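PDB 3LKE: enoyl-CoA hydratase from Bacillus halodurans, which probably catalyses the hydration of enoyl-CoA thioesters, or a related acyl-CoA reaction, as a member of the crotonase-like family. Local coordinates for residues Asn189-Glu192 with Leu193-Arg196; Glu206-Val209 with Pro210-Ala213. One frame throughout, in Å; residues are numbered along the deposited sequence.

How the interactions relate
Both contacts are helix beginnings, and each is local. Interaction 1 (189-196) starts helix 190-205, directly after strand 185-187, an outermost strand of the six-stranded sheet of this crotonase-like chain. Interaction 2 (206-213) follows in series: the loop that leaves helix 190-205 turns at Y208 into helix 209-220. Their centres lie 25 Å apart and their nearest atoms about 10 Å, so the two never touch; the rest of helix 190-205 spans the distance. At the first start an asparagine side chain caps an amide; at the second the Y208 carbonyl takes the amides and the Y208 ring packs on P210. Interaction 1 packs against the sheet of its own chain, whereas interaction 2 also meets a second subunit.

Interaction 1 of 2, residues Asn189-Glu192 with Leu193-Arg196; sequences NKQE and LQER
N189 and L193 are joined by the first backbone bond of an N-capped helix, L193 N to N189 O at 2.9 Å. The cap itself is the N189 side chain, whose OD1 takes the amide hydrogen of E192 at 2.7 Å from E192 N; the bond is almost straight at the hydrogen (174°), though the donor is tilted out of the plane of the carboxamide. Three further i to i+4 bonds carry the turn onward, from Q194 N to K190 O, E195 N to Q191 O and R196 N to E192 O. The packed side belongs to L193. With CG anti to the backbone N (chi1 177°), its branch leaves the first turn and lies on C187, I127 and L129 of the neighbouring strands, while its CB rests 3.5 Å from N189 O. On one side of it, a turn apart, E192 and R196 both touch C187; the E192 carboxylate accepts from E188 N through OE1, and the R196 guanidinium forms a salt bridge with E185. The opposite character prevails at K190, Q191, Q194 and E195, which are exposed. There Q191, bent at chi2, and the more extended Q194 run side by side and point the same way, but no bond joins their amides: the planes stand 64° apart, and the closest approach of the two side chains is oxygen to oxygen, Q191 OE1 to Q194 OE1 at 3.7 Å.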
ATOM      1  N   ASN A 189       3.182 -29.332 -10.137  1.00 32.94           N
ATOM      2  CA  ASN A 189       2.230 -30.429 -10.272  1.00 32.26           C
ATOM      3  C   ASN A 189       1.606 -30.832  -8.940  1.00 30.16           C
ATOM      4  O   ASN A 189       2.014 -30.352  -7.882  1.00 32.92           O
ATOM      5  CB  ASN A 189       2.925 -31.640 -10.885  1.00 35.60           C
ATOM      6  CG  ASN A 189       4.068 -32.123 -10.034  1.00 30.64           C
ATOM      7  OD1 ASN A 189       3.871 -32.498  -8.880  1.00 32.56           O
ATOM      8  ND2 ASN A 189       5.277 -32.082 -10.580  1.00 35.58           N
ATOM      9  N   LYS A 190       0.626 -31.725  -8.999  1.00 30.10           N
ATOM     10  CA  LYS A 190      -0.127 -32.126  -7.819  1.00 28.03           C
ATOM     11  C   LYS A 190       0.723 -32.747  -6.707  1.00 36.42           C
ATOM     12  O   LYS A 190       0.471 -32.515  -5.518  1.00 31.79           O
ATOM     13  CB  LYS A 190      -1.237 -33.103  -8.215  1.00 36.76           C
ATOM     14  CG  LYS A 190      -2.006 -33.652  -7.041  1.00 35.48           C
ATOM     15  CD  LYS A 190      -3.150 -34.542  -7.519  1.00 41.50           C
ATOM     16  CE  LYS A 190      -3.990 -35.037  -6.361  1.00 48.21           C
ATOM     17  NZ  LYS A 190      -5.149 -35.840  -6.849  1.00 49.47           N
ATOM     18  N   GLN A 191       1.701 -33.566  -7.094  1.00 33.08           N
ATOM     19  CA  GLN A 191       2.604 -34.200  -6.138  1.00 33.29           C
ATOM     20  C   GLN A 191       3.464 -33.178  -5.399  1.00 31.83           C
ATOM     21  O   GLN A 191       3.601 -33.229  -4.174  1.00 31.68           O
ATOM     22  CB  GLN A 191       3.519 -35.187  -6.858  1.00 35.75           C
ATOM     23  CG  GLN A 191       2.877 -36.521  -7.132  1.00 40.00           C
ATOM     24  CD  GLN A 191       2.753 -37.361  -5.876  1.00 49.22           C
ATOM     25  OE1 GLN A 191       1.915 -37.090  -5.010  1.00 48.47           O
ATOM     26  NE2 GLN A 191       3.596 -38.388  -5.765  1.00 50.55           N
ATOM     27  N   GLU A 192       4.051 -32.264  -6.157  1.00 32.50           N
ATOM     28  CA  GLU A 192       4.860 -31.201  -5.569  1.00 32.56           C
ATOM     29  C   GLU A 192       4.005 -30.355  -4.629  1.00 34.04           C
ATOM     30  O   GLU A 192       4.429 -30.006  -3.525  1.00 27.87           O
ATOM     31  CB  GLU A 192       5.469 -30.327  -6.657  1.00 31.96           C
ATOM     32  CG  GLU A 192       6.264 -29.145  -6.116  1.00 30.90           C
ATOM     33  CD  GLU A 192       6.619 -28.139  -7.191  1.00 36.80           C
ATOM     34  OE1 GLU A 192       6.571 -28.493  -8.388  1.00 39.92           O
ATOM     35  OE2 GLU A 192       6.954 -26.993  -6.840  1.00 42.36           O
ATOM     36  N   LEU A 193       2.784 -30.054  -5.062  1.00 30.60           N
ATOM     37  CA  LEU A 193       1.868 -29.259  -4.251  1.00 33.05           C
ATOM     38  C   LEU A 193       1.522 -29.964  -2.943  1.00 31.09           C
ATOM     39  O   LEU A 193       1.485 -29.341  -1.887  1.00 29.41           O
ATOM     40  CB  LEU A 193       0.581 -28.948  -5.022  1.00 30.99           C
ATOM     41  CG  LEU A 193      -0.454 -28.177  -4.204  1.00 29.96           C
ATOM     42  CD1 LEU A 193       0.073 -26.778  -3.884  1.00 27.87           C
ATOM     43  CD2 LEU A 193      -1.776 -28.099  -4.952  1.00 32.50           C
ATOM     44  N   GLN A 194       1.252 -31.266  -3.018  1.00 30.22           N
ATOM     45  CA  GLN A 194       0.908 -32.039  -1.834  1.00 31.52           C
ATOM     46  C   GLN A 194       2.030 -31.997  -0.791  1.00 28.78           C
ATOM     47  O   GLN A 194       1.765 -31.885   0.407  1.00 31.80           O
ATOM     48  CB  GLN A 194       0.604 -33.490  -2.233  1.00 32.71           C
ATOM     49  CG  GLN A 194      -0.285 -34.229  -1.277  1.00 40.99           C
ATOM     50  CD  GLN A 194      -0.622 -35.620  -1.784  1.00 45.86           C
ATOM     51  OE1 GLN A 194      -0.941 -35.802  -2.960  1.00 44.43           O
ATOM     52  NE2 GLN A 194      -0.552 -36.607  -0.898  1.00 48.17           N
ATOM     53  N   GLU A 195       3.273 -32.106  -1.250  1.00 30.01           N
ATOM     54  CA  GLU A 195       4.438 -32.059  -0.362  1.00 32.20           C
ATOM     55  C   GLU A 195       4.635 -30.666   0.235  1.00 32.61           C
ATOM     56  O   GLU A 195       4.905 -30.534   1.428  1.00 31.99           O
ATOM     57  CB  GLU A 195       5.703 -32.480  -1.108  1.00 33.59           C
ATOM     58  CG  GLU A 195       6.995 -32.348  -0.292  1.00 38.44           C
ATOM     59  CD  GLU A 195       7.098 -33.378   0.835  1.00 41.07           C
ATOM     60  OE1 GLU A 195       8.002 -33.236   1.692  1.00 46.48           O
ATOM     61  OE2 GLU A 195       6.284 -34.326   0.863  1.00 37.73           O
ATOM     62  N   ARG A 196       4.496 -29.639  -0.602  1.00 32.20           N
ATOM     63  CA  ARG A 196       4.645 -28.241  -0.173  1.00 28.12           C
ATOM     64  C   ARG A 196       3.662 -27.896   0.945  1.00 30.70           C
ATOM     65  O   ARG A 196       4.027 -27.293   1.961  1.00 31.34           O
ATOM     66  CB  ARG A 196       4.437 -27.305  -1.367  1.00 29.10           C
ATOM     67  CG  ARG A 196       4.431 -25.809  -1.020  1.00 28.82           C
ATOM     68  CD  ARG A 196       5.673 -25.395  -0.257  1.00 30.02           C
ATOM     69  NE  ARG A 196       5.631 -23.961   0.041  1.00 33.45           N
ATOM     70  CZ  ARG A 196       5.869 -23.437   1.240  1.00 35.60           C
ATOM     71  NH1 ARG A 196       6.189 -24.224   2.263  1.00 33.26           N
ATOM     72  NH2 ARG A 196       5.790 -22.118   1.411  1.00 31.34           N
TER

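Interaction 2 of 2, residues Glu206-Val209 with Pro210-Ala213; sequences EGYV and PAIA
Y208 meets P210 at the start of helix 209-220 in a CH-pi contact, with the tyrosine at the N-cap position and its ring laid against the proline. From CB, which lies 4.1 Å from A211 CB, the chain swings anti to the backbone N (chi1 -179°), and this brings one ring face against the pyrrolidine. Y208 CD2 lies 4.0 Å from A211 CB. P210 CD sits over the centre of that face, 3.4 Å from the ring centroid and only 4° off its normal. Farther out, Y208 CZ meets P210 CG at 3.5 Å. The tip, OH, is hydrogen-bonded to Q244 of the second subunit. In the backbone, Y208 O accepts from I212 N at 2.9 Å and, weakly, from A211 N. A leucine in place of Y208 would probably leave Q244 of the second subunit without its hydroxyl mate and P210 CD without a ring face to rest on. The turn follows helix 190-205, with V209 against H50, just before strand 51-56, and A213 against P101, shortly before strand 103-108; A211 and I212 pack on G142 and H139 of the second subunit, the latter in that subunit's helix 138-141.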
ATOM      1  N   GLU A 206       3.964 -25.517  14.359  1.00 37.54           N
ATOM      2  CA  GLU A 206       5.022 -25.200  15.320  1.00 35.82           C
ATOM      3  C   GLU A 206       4.711 -23.921  16.082  1.00 35.49           C
ATOM      4  O   GLU A 206       5.425 -23.559  17.020  1.00 34.49           O
ATOM      5  CB  GLU A 206       6.380 -25.061  14.624  1.00 41.03           C
ATOM      6  CG  GLU A 206       6.828 -26.306  13.871  1.00 44.14           C
ATOM      7  CD  GLU A 206       8.291 -26.255  13.469  1.00 54.59           C
ATOM      8  OE1 GLU A 206       8.577 -26.078  12.261  1.00 53.25           O
ATOM      9  OE2 GLU A 206       9.160 -26.390  14.362  1.00 59.62           O
ATOM     10  N   GLY A 207       3.644 -23.241  15.680  1.00 34.89           N
ATOM     11  CA  GLY A 207       3.242 -22.004  16.321  1.00 34.50           C
ATOM     12  C   GLY A 207       2.238 -22.239  17.434  1.00 34.89           C
ATOM     13  O   GLY A 207       1.891 -23.377  17.749  1.00 32.23           O
ATOM     14  N   TYR A 208       1.781 -21.155  18.042  1.00 33.50           N
ATOM     15  CA  TYR A 208       0.820 -21.228  19.133  1.00 32.36           C
ATOM     16  C   TYR A 208      -0.486 -20.596  18.682  1.00 34.68           C
ATOM     17  O   TYR A 208      -0.534 -19.414  18.332  1.00 32.45           O
ATOM     18  CB  TYR A 208       1.388 -20.522  20.368  1.00 34.29           C
ATOM     19  CG  TYR A 208       0.511 -20.537  21.599  1.00 34.29           C
ATOM     20  CD1 TYR A 208      -0.004 -21.727  22.104  1.00 39.38           C
ATOM     21  CD2 TYR A 208       0.232 -19.361  22.284  1.00 35.73           C
ATOM     22  CE1 TYR A 208      -0.795 -21.736  23.243  1.00 36.79           C
ATOM     23  CE2 TYR A 208      -0.549 -19.359  23.418  1.00 35.16           C
ATOM     24  CZ  TYR A 208      -1.062 -20.552  23.898  1.00 40.31           C
ATOM     25  OH  TYR A 208      -1.843 -20.548  25.034  1.00 41.68           O
ATOM     26  N   VAL A 209      -1.546 -21.399  18.675  1.00 32.98           N
ATOM     27  CA  VAL A 209      -2.834 -20.980  18.131  1.00 32.24           C
ATOM     28  C   VAL A 209      -3.317 -19.592  18.581  1.00 30.66           C
ATOM     29  O   VAL A 209      -3.701 -18.772  17.745  1.00 28.13           O
ATOM     30  CB  VAL A 209      -3.917 -22.052  18.390  1.00 31.42           C
ATOM     31  CG1 VAL A 209      -5.316 -21.483  18.208  1.00 32.52           C
ATOM     32  CG2 VAL A 209      -3.681 -23.244  17.481  1.00 36.97           C
ATOM     33  N   PRO A 210      -3.320 -19.329  19.899  1.00 30.49           N
ATOM     34  CA  PRO A 210      -3.752 -17.998  20.347  1.00 31.99           C
ATOM     35  C   PRO A 210      -2.825 -16.879  19.864  1.00 24.91           C
ATOM     36  O   PRO A 210      -3.319 -15.778  19.637  1.00 29.52           O
ATOM     37  CB  PRO A 210      -3.718 -18.113  21.875  1.00 35.75           C
ATOM     38  CG  PRO A 210      -3.953 -19.604  22.130  1.00 32.24           C
ATOM     39  CD  PRO A 210      -3.180 -20.275  21.027  1.00 34.06           C
ATOM     40  N   ALA A 211      -1.533 -17.150  19.720  1.00 29.40           N
ATOM     41  CA  ALA A 211      -0.592 -16.125  19.259  1.00 30.38           C
ATOM     42  C   ALA A 211      -0.816 -15.861  17.782  1.00 31.77           C
ATOM     43  O   ALA A 211      -0.734 -14.731  17.316  1.00 28.14           O
ATOM     44  CB  ALA A 211       0.858 -16.545  19.514  1.00 29.78           C
ATOM     45  N   ILE A 212      -1.104 -16.920  17.040  1.00 30.22           N
ATOM     46  CA  ILE A 212      -1.423 -16.787  15.625  1.00 30.15           C
ATOM     47  C   ILE A 212      -2.672 -15.928  15.428  1.00 27.84           C
ATOM     48  O   ILE A 212      -2.706 -15.055  14.558  1.00 28.08           O
ATOM     49  CB  ILE A 212      -1.596 -18.179  14.967  1.00 29.95           C
ATOM     50  CG1 ILE A 212      -0.219 -18.839  14.807  1.00 30.92           C
ATOM     51  CG2 ILE A 212      -2.329 -18.049  13.631  1.00 31.58           C
ATOM     52  CD1 ILE A 212      -0.261 -20.349  14.627  1.00 37.57           C
ATOM     53  N   ALA A 213      -3.695 -16.171  16.250  1.00 28.09           N
ATOM     54  CA  ALA A 213      -4.927 -15.404  16.189  1.00 27.41           C
ATOM     55  C   ALA A 213      -4.680 -13.938  16.553  1.00 25.35           C
ATOM     56  O   ALA A 213      -5.194 -13.054  15.888  1.00 27.20           O
ATOM     57  CB  ALA A 213      -5.973 -15.986  17.113  1.00 28.24           C
TER